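PDB 2WB7: PT26-6P from Thermococcus sp., which is of unknown function but is encoded by a mobile extrachromosomal element of Euryarchaea, joining two immunoglobulin-like domains to a helical one. Local coordinates for residues Y152-I155 / W156-T160; K392-D395 / V396-I400; M439-E442 / N443-E446; D470-M473 / F474-L478. One frame throughout, in Å; residues are numbered along the deposited sequence.

How the contacts relate
Contact 1 belongs to the first immunoglobulin-like region, while contacts 2, 3 and 4 mark helix starts in the helical domain. Contact 3, at the turn between helices 408-438 and 442-465, is a surface feature; the other three are partly buried. Contacts 2 and 4 form one neighbourhood: their centres lie 13 Å apart, and Ile-400 CD1 meets Leu-475 CD2 at 3.5 Å, joining helix 393-404 to helix 471-499. Both repeat a Gln-to-Asn side-chain bond four residues apart. Contacts 3 and 4 share side-chain N-capping, by Asn and Asp respectively. Contact 1 differs: it closes a helix, and its aromatic side chains pack against strands 253-261 and 370-379 of the second immunoglobulin-like region.

Contact 1: Y152-I155 / W156-T160; sequences YDKI and WNTST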
loop_
_atom_site.group_PDB
_atom_site.type_symbol
_atom_site.label_atom_id
_atom_site.label_comp_id
_atom_site.label_asym_id
_atom_site.label_seq_id
_atom_site.Cartn_x
_atom_site.Cartn_y
_atom_site.Cartn_z
ATOM N N TYR A 152 -5.470 3.831 -14.841
ATOM C CA TYR A 152 -5.645 4.143 -13.443
ATOM C C TYR A 152 -6.535 3.114 -12.771
ATOM O O TYR A 152 -6.198 2.602 -11.709
ATOM C CB TYR A 152 -6.250 5.530 -13.294
ATOM C CG TYR A 152 -6.628 5.816 -11.880
ATOM C CD1 TYR A 152 -5.735 6.454 -11.021
ATOM C CD2 TYR A 152 -7.867 5.415 -11.378
ATOM C CE1 TYR A 152 -6.073 6.699 -9.704
ATOM C CE2 TYR A 152 -8.212 5.652 -10.063
ATOM C CZ TYR A 152 -7.313 6.288 -9.237
ATOM O OH TYR A 152 -7.665 6.516 -7.937
ATOM N N ASP A 153 -7.675 2.819 -13.390
ATOM C CA ASP A 153 -8.598 1.822 -12.870
ATOM C C ASP A 153 -7.904 0.483 -12.893
ATOM O O ASP A 153 -8.034 -0.327 -11.984
ATOM C CB ASP A 153 -9.834 1.706 -13.762
ATOM C CG ASP A 153 -10.651 2.987 -13.821
ATOM O OD1 ASP A 153 -10.674 3.727 -12.804
ATOM O OD2 ASP A 153 -11.294 3.234 -14.875
ATOM N N LYS A 154 -7.165 0.257 -13.968
ATOM C CA LYS A 154 -6.525 -1.020 -14.186
ATOM C C LYS A 154 -5.595 -1.340 -13.034
ATOM O O LYS A 154 -5.495 -2.486 -12.591
ATOM C CB LYS A 154 -5.754 -0.987 -15.495
ATOM C CG LYS A 154 -5.441 -2.345 -16.020
ATOM C CD LYS A 154 -4.737 -2.256 -17.355
ATOM C CE LYS A 154 -4.416 -3.652 -17.875
ATOM N NZ LYS A 154 -3.604 -3.543 -19.121
ATOM N N ILE A 155 -4.918 -0.317 -12.531
ATOM C CA ILE A 155 -3.997 -0.509 -11.411
ATOM C C ILE A 155 -4.676 -1.199 -10.236
ATOM O O ILE A 155 -4.135 -2.144 -9.672
ATOM C CB ILE A 155 -3.390 0.818 -10.951
ATOM C CG1 ILE A 155 -2.451 1.349 -12.037
ATOM C CG2 ILE A 155 -2.665 0.628 -9.650
ATOM C CD1 ILE A 155 -2.045 2.768 -11.863
ATOM N N TRP A 156 -5.868 -0.733 -9.876
ATOM C CA TRP A 156 -6.549 -1.230 -8.683
ATOM C C TRP A 156 -7.394 -2.460 -8.945
ATOM O O TRP A 156 -7.913 -3.051 -8.002
ATOM C CB TRP A 156 -7.411 -0.130 -8.058
ATOM C CG TRP A 156 -6.683 1.151 -8.001
ATOM C CD1 TRP A 156 -6.954 2.293 -8.700
ATOM C CD2 TRP A 156 -5.506 1.419 -7.234
ATOM N NE1 TRP A 156 -6.020 3.258 -8.405
ATOM C CE2 TRP A 156 -5.123 2.746 -7.506
ATOM C CE3 TRP A 156 -4.740 0.664 -6.342
ATOM C CZ2 TRP A 156 -4.014 3.330 -6.917
ATOM C CZ3 TRP A 156 -3.636 1.244 -5.766
ATOM C CH2 TRP A 156 -3.281 2.565 -6.055
ATOM N N ASN A 157 -7.540 -2.850 -10.208
ATOM C CA ASN A 157 -8.437 -3.960 -10.532
ATOM C C ASN A 157 -7.746 -5.222 -11.063
ATOM O O ASN A 157 -8.360 -6.276 -11.160
ATOM C CB ASN A 157 -9.549 -3.500 -11.466
ATOM C CG ASN A 157 -10.387 -2.386 -10.852
ATOM O OD1 ASN A 157 -10.634 -1.349 -11.488
ATOM N ND2 ASN A 157 -10.795 -2.570 -9.590
ATOM N N THR A 158 -6.469 -5.111 -11.396
ATOM C CA THR A 158 -5.742 -6.255 -11.883
ATOM C C THR A 158 -5.418 -7.186 -10.728
ATOM O O THR A 158 -5.048 -6.746 -9.644
ATOM C CB THR A 158 -4.462 -5.840 -12.562
ATOM O OG1 THR A 158 -4.772 -4.953 -13.642
ATOM C CG2 THR A 158 -3.765 -7.050 -13.094
ATOM N N SER A 159 -5.563 -8.484 -10.963
ATOM C CA SER A 159 -5.313 -9.477 -9.927
ATOM C C SER A 159 -3.985 -10.162 -10.128
ATOM O O SER A 159 -3.416 -10.147 -11.219
ATOM C CB SER A 159 -6.400 -10.544 -9.926
ATOM O OG SER A 159 -7.639 -9.977 -9.570
ATOM N N THR A 160 -3.514 -10.787 -9.058
ATOM C CA THR A 160 -2.303 -11.587 -9.099
ATOM C C THR A 160 -2.550 -12.894 -9.861
ATOM O O THR A 160 -3.608 -13.506 -9.733
ATOM C CB THR A 160 -1.777 -11.861 -7.678
ATOM O OG1 THR A 160 -2.836 -12.374 -6.856
ATOM C CG2 THR A 160 -1.254 -10.573 -7.063
#
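Lys-154 O takes the backbone N-H groups of both Asn-157 and Thr-158, the latter at 3.0 Å between Thr-158 N and Lys-154 O, as the final turn of helix 149-157 runs out and Thr-158 leaves helical geometry. The motif is a helix C-terminus in the first immunoglobulin-like region. A third donor joins: Thr-158 OG1 gives a hydrogen bond of 2.8 Å to Lys-154 O, because its first torsion (chi1 -58°) sets the hydroxyl beside its own backbone N. Three donors thus grip one carbonyl oxygen: Asn-157 N and Thr-158 OG1 come in from opposite sides of the carbonyl plane, while Thr-158 N lies closer to it.

On another side of the turn, Tyr-152 and Trp-156 form a T-shaped pair. The indole directs its edge at the phenol face; the centroids of the Tyr-152 ring and the five-membered ring of Trp-156 lie 4.8 Å apart, the planes at 72°, and Trp-156 NE1 comes to 3.4 Å from Tyr-152 CZ, nearer the rim of that ring than its centre. This packing faces the strands of the second immunoglobulin-like region: Tyr-152 OH hydrogen-bonds Glu-378, and Trp-156 makes a cation-pi contact with Lys-258. Asp-153, by contrast, pairs within its own helix, in a salt bridge to Arg-149. One face of the indole is met by Ile-155 CG2, 3.7 Å from the centroid of the six-membered ring of Trp-156 and only 7° off the ring normal, a CH-pi contact.

Contact 2: K392-D395 / V396-I400; sequences KDQD and VKNLI
Gln-394 reaches Asn-398 through two torsions: CG leaves anti to the backbone N (chi1 -165°), then the chain bends at chi2 (46°), turning its amide along the helix, while Asn-398 keeps CG beside its own backbone N. The setting is the first turn of helix 393-404, for which Lys-392 occupies the N-cap position, and the pair is an i to i+4 amide-amide bond on its exposed flank. Gln-394 NE2 donates to Asn-398 OD1 at 3.2 Å, with an N-H...O angle of 163°. The acceptor lies in the amide plane of Gln-394, yet the donor stands above the carbonyl plane of Asn-398, so the bond is straight at the hydrogen but uses no lone pair squarely.

Beneath it, the backbone repeats the same spacing: Asn-398 N meets Gln-394 O at 2.8 Å and Lys-397 N meets Asp-393 O at 2.8 Å. Asp-393 and Asp-395 lie in the first turn, where negative charge would probably interact favourably with the positive end of the helix dipole; Asp-393 is also held by salt bridges to Lys-241 and Lys-482, the latter from helix 471-499. Val-396 and Leu-399 are buried, Leu-399 packing on helices 408-438 and 471-499. Beside the amide bridge, the Lys-397 side chain runs in the same direction as that of Gln-394, bringing Lys-397 CD to 3.9 Å from Gln-394 NE2.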
loop_
_atom_site.group_PDB
_atom_site.type_symbol
_atom_site.label_atom_id
_atom_site.label_comp_id
_atom_site.label_asym_id
_atom_site.label_seq_id
_atom_site.Cartn_x
_atom_site.Cartn_y
_atom_site.Cartn_z
ATOM N N LYS A 392 -18.769 30.499 10.421
ATOM C CA LYS A 392 -17.413 30.990 10.469
ATOM C C LYS A 392 -16.958 31.103 11.933
ATOM O O LYS A 392 -17.772 31.355 12.822
ATOM C CB LYS A 392 -17.388 32.343 9.790
ATOM C CG LYS A 392 -17.867 32.298 8.358
ATOM C CD LYS A 392 -16.702 31.980 7.425
ATOM C CE LYS A 392 -17.168 31.895 5.976
ATOM N NZ LYS A 392 -18.291 32.859 5.698
ATOM N N ASP A 393 -15.671 30.901 12.195
ATOM C CA ASP A 393 -15.196 30.990 13.560
ATOM C C ASP A 393 -15.513 32.365 14.157
ATOM O O ASP A 393 -15.956 32.458 15.302
ATOM C CB ASP A 393 -13.698 30.710 13.642
ATOM C CG ASP A 393 -13.323 29.329 13.113
ATOM O OD1 ASP A 393 -14.203 28.440 13.035
ATOM O OD2 ASP A 393 -12.132 29.135 12.779
ATOM N N GLN A 394 -15.284 33.431 13.391
ATOM C CA GLN A 394 -15.522 34.773 13.904
ATOM C C GLN A 394 -16.925 34.894 14.458
ATOM O O GLN A 394 -17.132 35.373 15.571
ATOM C CB GLN A 394 -15.306 35.841 12.822
ATOM C CG GLN A 394 -15.176 37.275 13.373
ATOM C CD GLN A 394 -14.230 37.361 14.573
ATOM O OE1 GLN A 394 -13.026 37.103 14.456
ATOM N NE2 GLN A 394 -14.775 37.711 15.735
ATOM N N ASP A 395 -17.892 34.444 13.668
ATOM C CA ASP A 395 -19.308 34.551 14.019
ATOM C C ASP A 395 -19.626 33.684 15.219
ATOM O O ASP A 395 -20.424 34.067 16.084
ATOM C CB ASP A 395 -20.184 34.131 12.847
ATOM C CG ASP A 395 -19.911 34.946 11.586
ATOM O OD1 ASP A 395 -18.864 35.617 11.501
ATOM O OD2 ASP A 395 -20.745 34.915 10.661
ATOM N N VAL A 396 -18.998 32.518 15.288
ATOM C CA VAL A 396 -19.155 31.687 16.469
ATOM C C VAL A 396 -18.591 32.379 17.701
ATOM O O VAL A 396 -19.148 32.278 18.797
ATOM C CB VAL A 396 -18.493 30.318 16.311
ATOM C CG1 VAL A 396 -18.440 29.610 17.657
ATOM C CG2 VAL A 396 -19.264 29.479 15.305
ATOM N N LYS A 397 -17.482 33.086 17.512
ATOM C CA LYS A 397 -16.871 33.815 18.601
ATOM C C LYS A 397 -17.755 34.979 19.029
ATOM O O LYS A 397 -17.955 35.173 20.231
ATOM C CB LYS A 397 -15.478 34.309 18.236
ATOM C CG LYS A 397 -14.734 34.868 19.447
ATOM C CD LYS A 397 -13.669 35.880 19.055
ATOM C CE LYS A 397 -13.541 36.973 20.121
ATOM N NZ LYS A 397 -13.148 38.284 19.504
ATOM N N ASN A 398 -18.287 35.749 18.068
ATOM C CA ASN A 398 -19.230 36.820 18.398
ATOM C C ASN A 398 -20.383 36.277 19.227
ATOM O O ASN A 398 -20.758 36.847 20.254
ATOM C CB ASN A 398 -19.831 37.479 17.154
ATOM C CG ASN A 398 -18.788 37.953 16.159
ATOM O OD1 ASN A 398 -17.740 38.507 16.514
ATOM N ND2 ASN A 398 -19.096 37.758 14.885
ATOM N N LEU A 399 -20.956 35.175 18.750
ATOM C CA LEU A 399 -22.122 34.575 19.367
ATOM C C LEU A 399 -21.830 34.267 20.832
ATOM O O LEU A 399 -22.599 34.632 21.718
ATOM C CB LEU A 399 -22.500 33.311 18.604
ATOM C CG LEU A 399 -23.965 32.886 18.468
ATOM C CD1 LEU A 399 -24.890 34.065 18.285
ATOM C CD2 LEU A 399 -24.098 31.914 17.300
ATOM N N ILE A 400 -20.697 33.625 21.095
ATOM C CA ILE A 400 -20.325 33.317 22.467
ATOM C C ILE A 400 -20.193 34.583 23.295
ATOM O O ILE A 400 -20.552 34.607 24.467
ATOM C CB ILE A 400 -19.006 32.530 22.550
ATOM C CG1 ILE A 400 -19.160 31.162 21.873
ATOM C CG2 ILE A 400 -18.565 32.380 24.017
ATOM C CD1 ILE A 400 -17.857 30.373 21.718
#

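Contact 3: M439-E442 / N443-E446; sequences MNNE and NAIE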
loop_
_atom_site.group_PDB
_atom_site.type_symbol
_atom_site.label_atom_id
_atom_site.label_comp_id
_atom_site.label_asym_id
_atom_site.label_seq_id
_atom_site.Cartn_x
_atom_site.Cartn_y
_atom_site.Cartn_z
HETATM N N MSE A 439 -30.914 10.268 -12.276
HETATM C CA MSE A 439 -29.930 9.369 -12.891
HETATM C C MSE A 439 -29.893 8.029 -12.184
HETATM O O MSE A 439 -28.982 7.242 -12.399
HETATM C CB MSE A 439 -28.524 9.954 -12.815
HETATM C CG MSE A 439 -28.412 11.359 -13.252
HETATM SE SE MSE A 439 -28.501 11.423 -15.150
HETATM C CE MSE A 439 -27.096 10.169 -15.554
ATOM N N ASN A 440 -30.859 7.769 -11.318
ATOM C CA ASN A 440 -30.863 6.502 -10.594
ATOM C C ASN A 440 -29.453 6.130 -10.092
ATOM O O ASN A 440 -28.969 5.031 -10.318
ATOM C CB ASN A 440 -31.434 5.385 -11.482
ATOM C CG ASN A 440 -31.698 4.098 -10.716
ATOM O OD1 ASN A 440 -31.920 4.107 -9.491
ATOM N ND2 ASN A 440 -31.666 2.972 -11.434
ATOM N N ASN A 441 -28.800 7.070 -9.421
ATOM C CA ASN A 441 -27.507 6.841 -8.785
ATOM C C ASN A 441 -27.699 6.609 -7.289
ATOM O O ASN A 441 -27.903 7.562 -6.531
ATOM C CB ASN A 441 -26.624 8.056 -9.017
ATOM C CG ASN A 441 -25.229 7.865 -8.507
ATOM O OD1 ASN A 441 -25.011 7.400 -7.381
ATOM N ND2 ASN A 441 -24.262 8.237 -9.328
ATOM N N GLU A 442 -27.643 5.350 -6.867
ATOM C CA GLU A 442 -28.014 5.011 -5.501
ATOM C C GLU A 442 -27.169 5.767 -4.481
ATOM O O GLU A 442 -27.709 6.300 -3.505
ATOM C CB GLU A 442 -27.937 3.503 -5.248
ATOM C CG GLU A 442 -28.403 2.636 -6.444
ATOM C CD GLU A 442 -29.933 2.408 -6.515
ATOM O OE1 GLU A 442 -30.486 1.754 -5.588
ATOM O OE2 GLU A 442 -30.569 2.852 -7.520
ATOM N N ASN A 443 -25.857 5.829 -4.702
ATOM C CA ASN A 443 -24.956 6.429 -3.709
ATOM C C ASN A 443 -25.170 7.927 -3.568
ATOM O O ASN A 443 -25.284 8.443 -2.456
ATOM C CB ASN A 443 -23.492 6.166 -4.042
ATOM C CG ASN A 443 -23.230 4.731 -4.418
ATOM O OD1 ASN A 443 -22.658 3.974 -3.640
ATOM N ND2 ASN A 443 -23.659 4.343 -5.621
ATOM N N ALA A 444 -25.217 8.622 -4.700
ATOM C CA ALA A 444 -25.480 10.046 -4.681
ATOM C C ALA A 444 -26.779 10.287 -3.918
ATOM O O ALA A 444 -26.851 11.152 -3.064
ATOM C CB ALA A 444 -25.558 10.593 -6.089
ATOM N N ILE A 445 -27.806 9.502 -4.211
ATOM C CA ILE A 445 -29.054 9.590 -3.462
ATOM C C ILE A 445 -28.829 9.525 -1.948
ATOM O O ILE A 445 -29.307 10.382 -1.189
ATOM C CB ILE A 445 -30.051 8.496 -3.898
ATOM C CG1 ILE A 445 -30.489 8.757 -5.341
ATOM C CG2 ILE A 445 -31.255 8.457 -2.973
ATOM C CD1 ILE A 445 -31.309 7.645 -5.938
ATOM N N GLU A 446 -28.108 8.511 -1.500
ATOM C CA GLU A 446 -27.866 8.381 -0.088
ATOM C C GLU A 446 -27.068 9.547 0.476
ATOM O O GLU A 446 -27.331 10.006 1.582
ATOM C CB GLU A 446 -27.147 7.084 0.189
ATOM C CG GLU A 446 -27.977 5.868 -0.145
ATOM C CD GLU A 446 -27.597 4.704 0.737
ATOM O OE1 GLU A 446 -27.787 3.535 0.310
ATOM O OE2 GLU A 446 -27.089 4.983 1.858
#
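Asn-441 OD1 accepts the backbone N-H of Ala-444 in a bond 3.0 Å long between Ala-444 N and Asn-441 OD1, almost straight at 171°; this is the side-chain N-cap of helix 442-465. The donor stands well above the amide carbonyl plane, 47° out of it, so no lone pair is met directly. With CG anti to the backbone N (chi1 -175°), the amide reaches forward to the first turn, and Asn-441 CG rests 3.7 Å from Ala-444 CB.

The main chain supplies the next rungs: Ile-445 N to Asn-441 O and Glu-446 N to Glu-442 O, each 3.0 Å. Just before the cap, Asn-440 has positive phi and is the C-prime residue of the Schellman motif that ends helix 408-438, in which Asn-441 N turns back to Ala-436 O. One residue therefore serves two helices, its N-H closing the first and its O and OD1 opening the second. Ile-445 packs on Leu-433 and Ala-436 of the preceding helix, and Ala-444 touches Ala-498 and Leu-499 of helix 471-499.

An alanine here would remove OD1 and is likely to leave Ala-444 N without its capping acceptor, weakening the helix start. The cap is neutral, and the negative charge of Glu-442 in the first turn would probably suit the positive end of the helix dipole.

Contact 4: D470-M473 / F474-L478; sequences DYQM and FLNYL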
loop_
_atom_site.group_PDB
_atom_site.type_symbol
_atom_site.label_atom_id
_atom_site.label_comp_id
_atom_site.label_asym_id
_atom_site.label_seq_id
_atom_site.Cartn_x
_atom_site.Cartn_y
_atom_site.Cartn_z
ATOM N N ASP A 470 -27.385 27.325 30.437
ATOM C CA ASP A 470 -26.120 26.779 30.902
ATOM C C ASP A 470 -25.064 27.062 29.851
ATOM O O ASP A 470 -25.298 26.894 28.661
ATOM C CB ASP A 470 -26.168 25.291 31.123
ATOM C CG ASP A 470 -24.815 24.748 31.525
ATOM O OD1 ASP A 470 -24.383 25.054 32.659
ATOM O OD2 ASP A 470 -24.166 24.049 30.706
ATOM N N TYR A 471 -23.884 27.462 30.299
ATOM C CA TYR A 471 -22.825 27.880 29.393
ATOM C C TYR A 471 -22.293 26.743 28.523
ATOM O O TYR A 471 -22.214 26.878 27.302
ATOM C CB TYR A 471 -21.688 28.516 30.180
ATOM C CG TYR A 471 -20.561 29.024 29.322
ATOM C CD1 TYR A 471 -20.802 29.890 28.267
ATOM C CD2 TYR A 471 -19.245 28.655 29.581
ATOM C CE1 TYR A 471 -19.766 30.362 27.490
ATOM C CE2 TYR A 471 -18.207 29.131 28.819
ATOM C CZ TYR A 471 -18.473 29.984 27.772
ATOM O OH TYR A 471 -17.442 30.452 26.989
ATOM N N GLN A 472 -21.932 25.628 29.151
ATOM C CA GLN A 472 -21.394 24.502 28.405
ATOM C C GLN A 472 -22.432 23.995 27.424
ATOM O O GLN A 472 -22.119 23.562 26.319
ATOM C CB GLN A 472 -20.967 23.384 29.334
ATOM C CG GLN A 472 -20.221 22.280 28.598
ATOM C CD GLN A 472 -18.890 22.755 27.986
ATOM O OE1 GLN A 472 -17.949 23.093 28.694
ATOM N NE2 GLN A 472 -18.825 22.781 26.668
HETATM N N MSE A 473 -23.687 24.070 27.826
HETATM C CA MSE A 473 -24.745 23.569 26.988
HETATM C C MSE A 473 -24.888 24.460 25.748
HETATM O O MSE A 473 -25.271 24.014 24.666
HETATM C CB MSE A 473 -26.042 23.503 27.790
HETATM C CG MSE A 473 -26.912 22.324 27.393
HETATM SE SE MSE A 473 -25.932 20.650 27.647
HETATM C CE MSE A 473 -26.206 19.878 25.889
ATOM N N PHE A 474 -24.573 25.733 25.903
ATOM C CA PHE A 474 -24.663 26.654 24.790
ATOM C C PHE A 474 -23.503 26.343 23.844
ATOM O O PHE A 474 -23.679 26.228 22.629
ATOM C CB PHE A 474 -24.609 28.087 25.318
ATOM C CG PHE A 474 -24.556 29.137 24.251
ATOM C CD1 PHE A 474 -25.662 29.425 23.495
ATOM C CD2 PHE A 474 -23.396 29.866 24.033
ATOM C CE1 PHE A 474 -25.611 30.413 22.522
ATOM C CE2 PHE A 474 -23.342 30.847 23.077
ATOM C CZ PHE A 474 -24.445 31.119 22.315
ATOM N N LEU A 475 -22.308 26.203 24.411
ATOM C CA LEU A 475 -21.154 25.760 23.651
ATOM C C LEU A 475 -21.449 24.444 22.938
ATOM O O LEU A 475 -21.259 24.337 21.720
ATOM C CB LEU A 475 -19.932 25.602 24.558
ATOM C CG LEU A 475 -19.293 26.898 25.064
ATOM C CD1 LEU A 475 -17.960 26.592 25.750
ATOM C CD2 LEU A 475 -19.122 27.930 23.936
ATOM N N ASN A 476 -21.945 23.456 23.689
ATOM C CA ASN A 476 -22.159 22.133 23.119
ATOM C C ASN A 476 -23.063 22.129 21.906
ATOM O O ASN A 476 -22.777 21.460 20.919
ATOM C CB ASN A 476 -22.676 21.167 24.159
ATOM C CG ASN A 476 -21.599 20.715 25.106
ATOM O OD1 ASN A 476 -20.417 20.949 24.873
ATOM N ND2 ASN A 476 -21.998 20.082 26.197
ATOM N N TYR A 477 -24.149 22.884 21.970
ATOM C CA TYR A 477 -25.060 22.936 20.846
ATOM C C TYR A 477 -24.468 23.677 19.643
ATOM O O TYR A 477 -24.712 23.294 18.488
ATOM C CB TYR A 477 -26.384 23.576 21.252
ATOM C CG TYR A 477 -27.416 22.599 21.776
ATOM C CD1 TYR A 477 -27.963 21.629 20.940
ATOM C CD2 TYR A 477 -27.869 22.662 23.095
ATOM C CE1 TYR A 477 -28.917 20.740 21.396
ATOM C CE2 TYR A 477 -28.828 21.784 23.559
ATOM C CZ TYR A 477 -29.354 20.828 22.703
ATOM O OH TYR A 477 -30.304 19.937 23.152
ATOM N N LEU A 478 -23.707 24.740 19.902
ATOM C CA LEU A 478 -23.023 25.429 18.813
ATOM C C LEU A 478 -22.033 24.471 18.161
ATOM O O LEU A 478 -21.944 24.372 16.939
ATOM C CB LEU A 478 -22.294 26.665 19.317
ATOM C CG LEU A 478 -23.177 27.855 19.674
ATOM C CD1 LEU A 478 -22.290 28.994 20.154
ATOM C CD2 LEU A 478 -24.042 28.248 18.479
#
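Tyr-471 turns one ring face to Leu-475, whose CD1 lies 4.0 Å from Tyr-471 CZ, set toward the rim rather than the centre; the two side chains are one turn apart at the start of helix 471-499. Gln-472 and Asn-476 have the same spacing but meet through their amides, whose planes differ by 32°. Gln-472 NE2 donates to Asn-476 OD1 at 3.0 Å (N-H...O 145°), approaching from above the Asn carbonyl plane. The bend at chi2 of Gln-472 (64°) brings NE2 round to that oxygen.

Selenomethionine Met-473 crosses Tyr-477 obliquely, its CE 4.0 Å from Tyr-477 CE2. Asp-470 caps the helix, OD2 accepting from Met-473 N at 2.9 Å on the anti side of the carboxylate. Phe-474 stacks on Tyr-403 of helix 393-404, and Tyr-477 packs against helix 442-465.

Replacing Asn-476 by a leucine would take away OD1 and would probably leave the Gln-472 amide without this partner, free to turn. The negative Asp-470 carboxylate would probably be stabilised by the helix N-terminus it caps. The chemistry divides round the helix: the amide bridge ties its exposed flank internally, while rings and aliphatic groups carry the packing on neighbouring helices.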